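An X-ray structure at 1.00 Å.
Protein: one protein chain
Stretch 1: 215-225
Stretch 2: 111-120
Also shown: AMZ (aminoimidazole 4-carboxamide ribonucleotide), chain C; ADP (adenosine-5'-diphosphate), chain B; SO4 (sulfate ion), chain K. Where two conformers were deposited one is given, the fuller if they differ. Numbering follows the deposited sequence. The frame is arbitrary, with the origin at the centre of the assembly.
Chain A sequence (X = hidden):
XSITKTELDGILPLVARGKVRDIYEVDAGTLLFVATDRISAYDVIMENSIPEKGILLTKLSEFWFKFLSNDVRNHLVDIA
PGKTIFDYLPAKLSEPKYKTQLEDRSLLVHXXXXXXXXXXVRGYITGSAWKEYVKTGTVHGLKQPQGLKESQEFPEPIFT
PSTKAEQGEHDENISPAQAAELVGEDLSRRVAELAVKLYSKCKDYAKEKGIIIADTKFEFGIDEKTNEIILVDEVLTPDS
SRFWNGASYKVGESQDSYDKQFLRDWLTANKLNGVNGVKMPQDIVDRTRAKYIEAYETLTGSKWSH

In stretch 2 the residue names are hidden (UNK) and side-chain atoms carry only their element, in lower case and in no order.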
# COMPACT_ATOMS: atom_id res chain seq x y z
N ASP A 215 -2.76 -10.57 1.11
CA ASP A 215 -1.43 -10.23 0.74
C ASP A 215 -1.29 -8.73 0.90
O ASP A 215 -2.26 -8.01 1.09
CB ASP A 215 -1.10 -10.74 -0.65
CG ASP A 215 -2.01 -10.27 -1.72
OD1 ASP A 215 -2.11 -11.01 -2.70
OD2 ASP A 215 -2.56 -9.17 -1.60
N THR A 216 -0.07 -8.28 0.82
CA THR A 216 0.18 -6.88 0.95
C THR A 216 1.54 -6.58 0.41
O THR A 216 2.40 -7.43 0.38
CB THR A 216 0.10 -6.45 2.42
OG1 THR A 216 -0.03 -5.05 2.49
CG2 THR A 216 1.27 -6.86 3.22
N LYS A 217 1.72 -5.34 0.03
CA LYS A 217 2.97 -4.80 -0.39
C LYS A 217 3.42 -3.78 0.57
O LYS A 217 2.76 -2.78 0.77
CB LYS A 217 2.83 -4.21 -1.77
CG LYS A 217 4.10 -3.62 -2.33
CD LYS A 217 4.39 -2.20 -1.96
CE LYS A 217 3.45 -1.24 -2.61
NZ LYS A 217 3.64 0.16 -2.15
N PHE A 218 4.54 -4.03 1.20
CA PHE A 218 5.22 -3.06 2.01
C PHE A 218 6.30 -2.43 1.18
O PHE A 218 6.79 -3.00 0.25
CB PHE A 218 5.87 -3.71 3.20
CG PHE A 218 4.96 -4.39 4.15
CD1 PHE A 218 3.95 -3.72 4.79
CD2 PHE A 218 5.14 -5.71 4.44
CE1 PHE A 218 3.19 -4.34 5.72
CE2 PHE A 218 4.36 -6.35 5.37
CZ PHE A 218 3.39 -5.68 6.00
N GLU A 219 6.73 -1.27 1.62
CA GLU A 219 7.95 -0.69 1.19
C GLU A 219 8.78 -0.42 2.38
O GLU A 219 8.31 0.03 3.40
CB GLU A 219 7.74 0.58 0.41
CG GLU A 219 6.98 0.33 -0.84
CD GLU A 219 6.93 1.48 -1.78
OE1 GLU A 219 6.02 1.47 -2.64
OE2 GLU A 219 7.79 2.38 -1.67
N PHE A 220 10.05 -0.71 2.23
CA PHE A 220 11.01 -0.50 3.26
C PHE A 220 12.10 0.40 2.78
O PHE A 220 12.51 0.34 1.64
CB PHE A 220 11.68 -1.82 3.62
CG PHE A 220 10.83 -2.86 4.31
CD1 PHE A 220 9.61 -2.58 4.89
CD2 PHE A 220 11.29 -4.15 4.41
CE1 PHE A 220 8.93 -3.59 5.55
CE2 PHE A 220 10.59 -5.12 5.10
CZ PHE A 220 9.44 -4.83 5.66
N GLY A 221 12.58 1.19 3.69
CA GLY A 221 13.80 1.91 3.54
C GLY A 221 14.84 1.32 4.43
O GLY A 221 14.60 0.40 5.20
N ILE A 222 16.02 1.87 4.31
CA ILE A 222 17.11 1.43 5.10
C ILE A 222 17.82 2.65 5.57
O ILE A 222 18.20 3.51 4.81
CB ILE A 222 18.02 0.48 4.30
CG1 ILE A 222 19.19 -0.01 5.15
CG2 ILE A 222 18.52 1.10 3.00
CD1 ILE A 222 18.81 -0.97 6.20
N ASP A 223 18.01 2.73 6.86
CA ASP A 223 18.81 3.77 7.46
C ASP A 223 20.14 3.16 7.70
O ASP A 223 20.35 2.40 8.65
CB ASP A 223 18.21 4.22 8.78
CG ASP A 223 19.04 5.27 9.43
OD1 ASP A 223 20.23 5.41 9.07
OD2 ASP A 223 18.50 5.95 10.29
N GLU A 224 21.05 3.50 6.81
CA GLU A 224 22.36 2.87 6.84
C GLU A 224 23.22 3.39 8.00
O GLU A 224 24.24 2.79 8.32
CB GLU A 224 23.03 2.98 5.47
CG GLU A 224 22.07 2.64 4.33
CD GLU A 224 22.72 2.08 3.10
OE1 GLU A 224 23.06 0.87 3.11
OE2 GLU A 224 22.86 2.81 2.11
N LYS A 225 22.79 4.46 8.66
CA LYS A 225 23.51 4.98 9.82
C LYS A 225 23.23 4.15 11.07
O LYS A 225 24.13 3.89 11.85
CB LYS A 225 23.15 6.44 10.06
CG LYS A 225 23.41 7.36 8.87
CD LYS A 225 23.30 8.82 9.13
CE LYS A 225 23.70 9.69 7.95
NZ LYS A 225 23.10 10.82 10.53
N UNK A 111 12.74 11.47 4.37
CA UNK A 111 13.23 10.90 3.15
C UNK A 111 14.12 9.76 3.54
O UNK A 111 15.02 9.93 4.31
c UNK A 111 13.89 12.04 2.38
c UNK A 111 14.31 11.70 0.99
n UNK A 111 15.47 15.52 -0.03
c UNK A 111 14.59 14.32 0.53
c UNK A 111 15.09 12.84 0.30
N UNK A 112 13.90 8.60 2.99
CA UNK A 112 14.75 7.49 3.27
C UNK A 112 15.25 6.91 2.02
O UNK A 112 14.60 6.94 1.00
n UNK A 112 15.13 6.59 6.26
c UNK A 112 13.01 7.09 6.33
c UNK A 112 14.85 6.92 7.50
c UNK A 112 14.01 6.41 4.05
c UNK A 112 13.99 6.69 5.50
n UNK A 112 13.57 7.23 7.57
N UNK A 113 16.41 6.30 2.15
CA UNK A 113 16.89 5.43 1.13
C UNK A 113 16.01 4.23 1.10
O UNK A 113 15.81 3.57 2.10
c UNK A 113 18.88 4.20 0.34
c UNK A 113 20.31 3.85 0.57
c UNK A 113 18.29 5.03 1.44
n UNK A 113 22.62 4.66 0.41
c UNK A 113 21.21 5.06 0.54
N UNK A 114 15.45 3.98 -0.05
CA UNK A 114 14.51 2.92 -0.18
C UNK A 114 15.21 1.66 -0.57
O UNK A 114 16.18 1.68 -1.26
c UNK A 114 13.45 3.23 -1.23
c UNK A 114 11.73 4.74 -2.06
c UNK A 114 12.71 4.51 -0.95
c UNK A 114 12.13 4.46 0.45
N UNK A 115 14.72 0.55 -0.08
CA UNK A 115 15.15 -0.74 -0.56
C UNK A 115 14.36 -0.99 -1.80
O UNK A 115 13.14 -0.86 -1.80
c UNK A 115 15.22 -3.16 -0.04
c UNK A 115 14.87 -1.79 0.49
c UNK A 115 15.65 -1.47 1.75
c UNK A 115 15.41 -2.44 2.87
N UNK A 116 15.01 -1.29 -2.90
CA UNK A 116 14.36 -1.24 -4.19
C UNK A 116 13.57 -2.49 -4.50
O UNK A 116 13.81 -3.20 -5.47
c UNK A 116 16.59 -1.85 -4.46
c UNK A 116 16.46 -1.44 -3.06
c UNK A 116 15.52 -1.08 -5.14
N UNK A 117 12.61 -2.78 -3.66
CA UNK A 117 11.75 -3.92 -3.81
C UNK A 117 10.37 -3.54 -3.43
O UNK A 117 10.18 -2.74 -2.53
c UNK A 117 13.53 -5.61 -3.03
c UNK A 117 13.62 -6.36 -4.32
c UNK A 117 13.85 -6.49 -1.86
c UNK A 117 12.14 -5.03 -2.85
N UNK A 118 9.41 -4.13 -4.07
CA UNK A 118 8.08 -4.19 -3.53
C UNK A 118 8.10 -5.37 -2.60
O UNK A 118 8.30 -6.50 -3.01
c UNK A 118 6.78 -2.03 -5.34
c UNK A 118 7.08 -3.45 -5.71
c UNK A 118 7.05 -4.41 -4.59
o UNK A 118 6.61 -1.65 -4.19
o UNK A 118 6.72 -1.23 -6.30
N UNK A 119 7.95 -5.09 -1.33
CA UNK A 119 8.11 -6.10 -0.31
C UNK A 119 6.76 -6.71 -0.07
O UNK A 119 6.04 -6.34 0.83
c UNK A 119 10.08 -4.90 0.59
c UNK A 119 8.86 -6.53 2.01
c UNK A 119 8.73 -5.50 0.93
N UNK A 120 6.41 -7.62 -0.95
CA UNK A 120 5.13 -8.26 -0.91
C UNK A 120 5.20 -9.45 -0.01
O UNK A 120 6.12 -10.24 -0.07
c UNK A 120 4.55 -7.73 -4.60
c UNK A 120 4.52 -7.43 -3.14
c UNK A 120 3.45 -9.49 -2.27
c UNK A 120 4.70 -8.66 -2.29
O5 AMZ C . 1.78 -0.76 -5.60
C6 AMZ C . 2.39 -1.72 -6.01
N2 AMZ C . 3.42 -1.64 -6.84
C3A AMZ C . 2.02 -3.06 -5.59
C7A AMZ C . 0.98 -3.38 -4.77
N3 AMZ C . 0.09 -2.63 -4.10
N1 AMZ C . 2.65 -4.18 -5.97
C5 AMZ C . 2.02 -5.18 -5.40
N AMZ C . 0.98 -4.71 -4.68
C1 AMZ C . 0.10 -5.50 -3.85
C2 AMZ C . -1.19 -5.88 -4.51
C3 AMZ C . -1.55 -7.15 -3.81
O2 AMZ C . -2.13 -6.78 -2.57
O1 AMZ C . -2.13 -4.84 -4.36
O AMZ C . 0.76 -6.72 -3.64
C AMZ C . -0.18 -7.78 -3.58
C4 AMZ C . 0.18 -8.84 -4.56
O3 AMZ C . -0.15 -8.38 -5.86
P AMZ C . -0.03 -9.41 -7.08
OP1 AMZ C . 1.42 -9.65 -7.32
O4 AMZ C . -0.69 -8.67 -8.22
OP2 AMZ C . -0.73 -10.68 -6.73
PB ADP B . 3.90 4.74 -6.98
O1B ADP B . 3.27 3.69 -6.18
O2B ADP B . 5.27 4.40 -7.38
O3B ADP B . 3.19 5.22 -8.15
PA ADP B . 3.08 6.58 -4.95
O1A ADP B . 2.65 5.53 -4.03
O2A ADP B . 2.07 7.39 -5.62
O3A ADP B . 4.07 6.00 -6.02
O5' ADP B . 4.04 7.59 -4.24
C5' ADP B . 4.94 7.27 -3.21
C4' ADP B . 6.34 7.31 -3.75
O4' ADP B . 7.17 7.72 -2.66
C3' ADP B . 6.87 5.98 -4.18
O3' ADP B . 7.90 6.15 -5.12
C2' ADP B . 7.50 5.46 -2.91
O2' ADP B . 8.43 4.45 -3.13
C1' ADP B . 8.12 6.70 -2.39
N9 ADP B . 8.38 6.74 -0.98
C8 ADP B . 7.62 6.23 -0.01
N7 ADP B . 8.07 6.51 1.18
C5 ADP B . 9.19 7.23 0.96
C6 ADP B . 10.13 7.87 1.80
N6 ADP B . 10.02 7.83 3.11
N1 ADP B . 11.19 8.46 1.25
C2 ADP B . 11.28 8.53 -0.07
N3 ADP B . 10.42 8.04 -0.95
C4 ADP B . 9.38 7.39 -0.42
S SO4 K . 19.12 10.90 11.28
O1 SO4 K . 19.66 10.44 10.01
O2 SO4 K . 18.58 9.75 12.01
O3 SO4 K . 20.17 11.57 12.04
O4 SO4 K . 18.01 11.82 11.02
O HOH W 1 17.41 6.10 4.84
O HOH W 2 10.74 -1.08 -0.53
O HOH W 3 5.85 1.10 -5.29
O HOH W 4 6.99 1.24 -5.10

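Position 111 carries four carbons in a row ending in a nitrogen, an unbranched chain that lies beyond the reach of stretch 1. A terminal amine on four carbons is lysine: Lys 111.

Position 112 has one carbon followed by a five-membered ring of three carbons and two nitrogens, an imidazole, so it is His 112. Its CE1 comes within 4.5 Å of Asp 223 CB. The backbone reads the ADP base, His 112 N donating to ADP N1 at 3.2 Å with an N-H...acceptor angle of 169°. Water 1 accepts from the backbone N of position 113 (2.9 Å), donates to Ile 222 O (2.7 Å) and is hydrogen-bonded to His 112 ND1 (2.7 Å).

Position 113 again shows four carbons in a row with a terminal nitrogen, and that nitrogen meets a carboxylate oxygen of Glu 224. It is Lys 113; NZ to Glu 224 OE2 is 2.5 Å, a short salt bridge. Its backbone O accepts from Ile 222 N at 2.8 Å and lies 3.0 Å from Gly 221 CA. An ideal CB on Gly 221 would fall 2.8 Å from that same Lys 113 O, a clash, so the approach depends on a bare alpha carbon.

Position 114 has four carbons forked at the second, hence Leu 114. Its CA lies 3.9 Å from Gly 221 CA, while its CD1 approaches ADP O2' at 3.5 Å.

Position 115 also has four carbons, but forked at the first with one arm two carbons long: Ile 115. The longer arm reaches both apolar neighbours, with CG1 4.0 Å from Ile 222 CB and CD1 3.9 Å from Phe 220 CB. Ile 115 N donates to Phe 220 O (2.8 Å, 164°).

At 116, three carbons close a ring onto the backbone N, which defines Pro 116; it makes no contact with stretch 1.

Position 117 has four carbons forked at the second, Leu 117. Water 2 accepts from Phe 220 N (2.9 Å) and is hydrogen-bonded to Leu 117 O (2.7 Å), so it links the two stretches.

Position 118 has three carbons, the third bearing two oxygens: Glu 118. Its OE2 is 3.2 Å from Lys 217 CD and 3.5 Å from Glu 219 OE1, a like-charge approach. Lys 217 NZ, 4.0 Å from Glu 118 OE2, instead forms its salt bridge with Glu 219 OE1 (2.8 Å).

Position 119 has one carbon carrying two more, Val 119. Its CG1 sits over the Phe 220 ring, 4.2 Å from the centroid and 26° off the normal.

Position 120 has four carbons forked at the first, one arm longer: Ile 120. Its CG1 lies 3.9 Å from Lys 217 CB, and its CA meets Thr 216 O at 3.1 Å.

The contact works as two antiparallel ladders whose register shifts by two residues. Reciprocal bonds, Phe 218 N to Val 119 O (2.8 Å) and Val 119 N to Phe 218 O (2.9 Å), fix one; Gly 221 pairs with Leu 114 in the other. Between them, Ile 115 and Val 119 pack against Phe 220.

Stretch 2 111-120: KHKLIPLEVI
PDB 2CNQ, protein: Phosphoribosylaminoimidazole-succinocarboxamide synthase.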